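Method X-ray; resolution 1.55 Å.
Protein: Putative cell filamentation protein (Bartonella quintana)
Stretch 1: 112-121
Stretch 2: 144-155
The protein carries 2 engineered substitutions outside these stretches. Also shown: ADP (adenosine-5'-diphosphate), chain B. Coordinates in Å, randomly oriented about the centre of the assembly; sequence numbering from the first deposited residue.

Stretch 1 (112-121) QIQRELKKLE
Stretch 2, residues 144-155: EVFTALDHAHPF

Residues 112-121 form a continuous helix that packs against helix 144-152 nearly antiparallel, at 166°, with an axial approach of 9.6 Å. Register is set by Ile-113 opposite Ala-152 (CA to CA 5.2 Å) and Leu-120 opposite Ala-148 (CA to CA 7.2 Å). The backbones come closer at the Ala-152 end, where the Ala-152 methyl lodges between Glu-116 and Leu-117, its CB 3.8 Å from Glu-116 OE1 and 4.2 Å from Leu-117 CD2. Ile-113 (m, t) lies alongside, with CG1 3.7 Å from Ala-152 O and CG2 3.8 Å from Pro-154 CB. Pro-154 follows His-153, which leaves the helix with positive phi (43/59); the turn brings the proline ring beside the first helix, where its CG lies 4.0 Å from CD1 of Leu-117 (m, t). The other methyl of Leu-117, CD2, is also 4.2 Å from Leu-149 CD2. The CA-to-CB bond of Leu-120 (t, p) points toward the second helix, and the side chain fits among Val-145, Ala-148 and Leu-149: CD1 is 4.0 Å from Val-145 CG1 and 4.4 Å from Ala-148 CB, and CD2 is 3.6 Å from Leu-149 CD2 and also 4.3 Å from Val-145 CG1.

A polar link joins this apolar packing. Glu-116 (m, t) extends to His-151 (chi1 t, chi2 -94°), whose ND1 donates to Glu-116 OE1 (2.7 Å, 170°), the oxygen lying near the imidazole plane. A water donates to Glu-116 OE1 (2.6 Å) and Ala-148 O (2.7 Å), bridging the carboxylate to the backbone.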

# COMPACT_ATOMS: atom_id res chain seq x y z
N GLN A 112 6.58 -14.10 -6.27
CA GLN A 112 5.29 -14.15 -5.59
C GLN A 112 4.61 -12.78 -5.60
O GLN A 112 3.38 -12.69 -5.55
CB GLN A 112 5.45 -14.57 -4.14
CG GLN A 112 5.85 -16.02 -4.03
CD GLN A 112 6.08 -16.47 -2.61
OE1 GLN A 112 6.09 -15.67 -1.67
NE2 GLN A 112 6.27 -17.78 -2.44
N ILE A 113 5.40 -11.71 -5.62
CA ILE A 113 4.83 -10.36 -5.57
C ILE A 113 3.99 -10.18 -6.82
O ILE A 113 2.85 -9.78 -6.72
CB ILE A 113 5.92 -9.27 -5.51
CG1 ILE A 113 6.70 -9.36 -4.18
CG2 ILE A 113 5.32 -7.89 -5.70
CD1 ILE A 113 7.91 -8.43 -4.14
N GLN A 114 4.55 -10.47 -7.98
CA GLN A 114 3.79 -10.31 -9.24
C GLN A 114 2.60 -11.25 -9.32
O GLN A 114 1.50 -10.85 -9.76
CB GLN A 114 4.70 -10.54 -10.45
CG GLN A 114 5.85 -9.55 -10.60
CD GLN A 114 5.45 -8.09 -10.45
OE1 GLN A 114 4.42 -7.63 -10.96
NE2 GLN A 114 6.28 -7.35 -9.74
N ARG A 115 2.81 -12.50 -8.90
CA ARG A 115 1.76 -13.51 -8.95
C ARG A 115 0.58 -13.12 -8.05
O ARG A 115 -0.58 -13.27 -8.43
CB ARG A 115 2.30 -14.92 -8.57
CG ARG A 115 3.06 -15.63 -9.68
CD ARG A 115 3.58 -17.01 -9.26
NE ARG A 115 4.99 -16.92 -8.87
CZ ARG A 115 5.54 -17.34 -7.73
NH1 ARG A 115 6.83 -17.13 -7.52
NH2 ARG A 115 4.83 -17.96 -6.80
N GLU A 116 0.89 -12.64 -6.84
CA GLU A 116 -0.17 -12.20 -5.95
C GLU A 116 -0.91 -10.97 -6.45
O GLU A 116 -2.11 -10.88 -6.28
CB GLU A 116 0.36 -11.99 -4.53
CG GLU A 116 0.79 -13.31 -3.89
CD GLU A 116 1.40 -13.18 -2.52
OE1 GLU A 116 1.10 -12.19 -1.82
OE2 GLU A 116 2.15 -14.10 -2.11
N LEU A 117 -0.21 -10.01 -7.03
CA LEU A 117 -0.89 -8.84 -7.58
C LEU A 117 -1.75 -9.24 -8.77
O LEU A 117 -2.86 -8.71 -8.91
CB LEU A 117 0.12 -7.77 -8.01
CG LEU A 117 0.86 -7.15 -6.83
CD1 LEU A 117 1.92 -6.20 -7.33
CD2 LEU A 117 -0.09 -6.46 -5.86
N LYS A 118 -1.27 -10.17 -9.61
CA LYS A 118 -2.10 -10.70 -10.72
C LYS A 118 -3.36 -11.37 -10.23
O LYS A 118 -4.46 -11.11 -10.75
CB LYS A 118 -1.29 -11.68 -11.58
N LYS A 119 -3.24 -12.20 -9.19
CA LYS A 119 -4.40 -12.88 -8.61
C LYS A 119 -5.41 -11.89 -8.05
O LYS A 119 -6.62 -12.06 -8.23
CB LYS A 119 -3.98 -13.90 -7.54
N LEU A 120 -4.91 -10.83 -7.40
CA LEU A 120 -5.79 -9.79 -6.87
C LEU A 120 -6.52 -9.05 -7.98
O LEU A 120 -7.73 -8.84 -7.89
CB LEU A 120 -4.99 -8.83 -5.98
CG LEU A 120 -5.83 -7.70 -5.39
CD1 LEU A 120 -7.03 -8.19 -4.58
CD2 LEU A 120 -4.90 -6.83 -4.56
N GLU A 121 -5.79 -8.69 -9.05
CA GLU A 121 -6.38 -8.07 -10.23
C GLU A 121 -7.53 -8.89 -10.77
O GLU A 121 -8.60 -8.38 -11.05
CB GLU A 121 -5.38 -7.98 -11.38
CG GLU A 121 -4.32 -6.96 -11.22
CD GLU A 121 -3.40 -6.89 -12.43
OE1 GLU A 121 -3.57 -7.65 -13.42
OE2 GLU A 121 -2.49 -6.06 -12.39
N GLU A 144 -10.45 -8.28 2.72
CA GLU A 144 -9.72 -9.34 2.01
C GLU A 144 -8.74 -8.76 0.98
O GLU A 144 -7.63 -9.24 0.81
CB GLU A 144 -10.67 -10.33 1.35
CG GLU A 144 -11.47 -11.14 2.34
CD GLU A 144 -12.20 -12.32 1.71
OE1 GLU A 144 -11.82 -12.72 0.59
OE2 GLU A 144 -13.16 -12.83 2.33
N VAL A 145 -9.16 -7.72 0.27
CA VAL A 145 -8.27 -7.08 -0.69
C VAL A 145 -7.07 -6.51 0.08
O VAL A 145 -5.90 -6.65 -0.32
CB VAL A 145 -9.01 -5.96 -1.46
CG1 VAL A 145 -8.03 -5.08 -2.24
CG2 VAL A 145 -10.07 -6.56 -2.36
N PHE A 146 -7.35 -5.87 1.20
CA PHE A 146 -6.27 -5.24 1.99
C PHE A 146 -5.30 -6.29 2.52
O PHE A 146 -4.08 -6.08 2.50
CB PHE A 146 -6.81 -4.41 3.15
CG PHE A 146 -5.82 -3.42 3.65
CD1 PHE A 146 -5.63 -2.24 2.94
CD2 PHE A 146 -5.00 -3.70 4.72
CE1 PHE A 146 -4.67 -1.34 3.31
CE2 PHE A 146 -4.04 -2.76 5.13
CZ PHE A 146 -3.89 -1.58 4.40
N THR A 147 -5.81 -7.39 3.04
CA THR A 147 -4.88 -8.41 3.55
C THR A 147 -4.05 -9.00 2.40
O THR A 147 -2.87 -9.30 2.58
CB THR A 147 -5.57 -9.51 4.36
OG1 THR A 147 -6.57 -10.13 3.58
CG2 THR A 147 -6.24 -8.91 5.57
N ALA A 148 -4.64 -9.15 1.21
CA ALA A 148 -3.87 -9.59 0.05
C ALA A 148 -2.76 -8.60 -0.29
O ALA A 148 -1.60 -8.99 -0.55
CB ALA A 148 -4.79 -9.80 -1.14
N LEU A 149 -3.08 -7.32 -0.27
CA LEU A 149 -2.06 -6.29 -0.50
C LEU A 149 -0.98 -6.32 0.56
O LEU A 149 0.23 -6.18 0.25
CB LEU A 149 -2.70 -4.90 -0.57
CG LEU A 149 -3.50 -4.62 -1.84
CD1 LEU A 149 -4.30 -3.33 -1.65
CD2 LEU A 149 -2.62 -4.51 -3.08
N ASP A 150 -1.40 -6.50 1.81
CA ASP A 150 -0.45 -6.52 2.94
C ASP A 150 0.58 -7.61 2.72
O ASP A 150 1.77 -7.36 2.92
CB ASP A 150 -1.14 -6.82 4.29
CG ASP A 150 -1.45 -5.59 5.11
OD1 ASP A 150 -0.89 -4.52 4.87
OD2 ASP A 150 -2.20 -5.76 6.11
N HIS A 151 0.13 -8.80 2.34
CA HIS A 151 1.05 -9.90 2.16
C HIS A 151 1.96 -9.66 0.98
O HIS A 151 3.15 -9.97 1.04
CB HIS A 151 0.32 -11.24 1.99
CG HIS A 151 1.27 -12.38 1.88
ND1 HIS A 151 1.70 -12.87 0.67
CD2 HIS A 151 1.92 -13.10 2.83
CE1 HIS A 151 2.59 -13.83 0.87
NE2 HIS A 151 2.72 -14.00 2.17
N ALA A 152 1.43 -9.13 -0.11
CA ALA A 152 2.27 -8.89 -1.30
C ALA A 152 3.40 -7.88 -1.01
O ALA A 152 4.52 -8.05 -1.49
CB ALA A 152 1.43 -8.42 -2.47
N HIS A 153 3.08 -6.83 -0.25
CA HIS A 153 4.05 -5.85 0.22
C HIS A 153 5.02 -5.47 -0.90
O HIS A 153 6.23 -5.71 -0.79
CB HIS A 153 4.81 -6.43 1.42
CG HIS A 153 5.60 -5.43 2.19
ND1 HIS A 153 5.04 -4.65 3.17
CD2 HIS A 153 6.93 -5.15 2.21
CE1 HIS A 153 5.98 -3.90 3.74
NE2 HIS A 153 7.13 -4.19 3.17
N PRO A 154 4.51 -4.93 -2.01
CA PRO A 154 5.31 -4.91 -3.23
C PRO A 154 6.51 -4.00 -3.28
O PRO A 154 7.34 -4.18 -4.16
CB PRO A 154 4.31 -4.52 -4.33
CG PRO A 154 2.98 -4.79 -3.72
CD PRO A 154 3.13 -4.51 -2.28
N PHE A 155 6.58 -3.02 -2.38
CA PHE A 155 7.60 -1.98 -2.42
C PHE A 155 8.61 -2.10 -1.29
O PHE A 155 8.32 -2.63 -0.23
CB PHE A 155 6.93 -0.59 -2.45
CG PHE A 155 5.89 -0.45 -3.54
CD1 PHE A 155 6.27 -0.19 -4.86
CD2 PHE A 155 4.55 -0.62 -3.28
CE1 PHE A 155 5.34 -0.12 -5.86
CE2 PHE A 155 3.62 -0.55 -4.30
CZ PHE A 155 4.02 -0.30 -5.59
PB ADP B . 6.49 0.17 4.94
O1B ADP B . 7.73 -0.59 5.43
O2B ADP B . 5.98 -0.43 3.68
O3B ADP B . 6.70 1.68 4.82
PA ADP B . 4.07 0.19 6.61
O1A ADP B . 3.99 0.78 8.02
O2A ADP B . 3.56 1.06 5.49
O3A ADP B . 5.63 -0.18 6.25
O5' ADP B . 3.36 -1.23 6.66
C5' ADP B . 2.90 -1.89 5.47
C4' ADP B . 1.68 -2.73 5.83
O4' ADP B . 2.11 -3.87 6.60
C3' ADP B . 0.65 -1.96 6.66
O3' ADP B . -0.68 -2.22 6.17
C2' ADP B . 0.84 -2.53 8.06
O2' ADP B . -0.33 -2.47 8.88
C1' ADP B . 1.25 -3.94 7.76
N9 ADP B . 1.99 -4.62 8.85
C8 ADP B . 2.68 -4.08 9.87
N7 ADP B . 3.22 -5.09 10.60
C5 ADP B . 2.88 -6.26 10.05
C6 ADP B . 3.10 -7.69 10.32
N6 ADP B . 3.87 -8.02 11.41
N1 ADP B . 2.58 -8.62 9.51
C2 ADP B . 1.83 -8.23 8.43
N3 ADP B . 1.58 -6.94 8.14
C4 ADP B . 2.07 -5.94 8.88
O HOH W 1 -1.44 -11.45 -1.67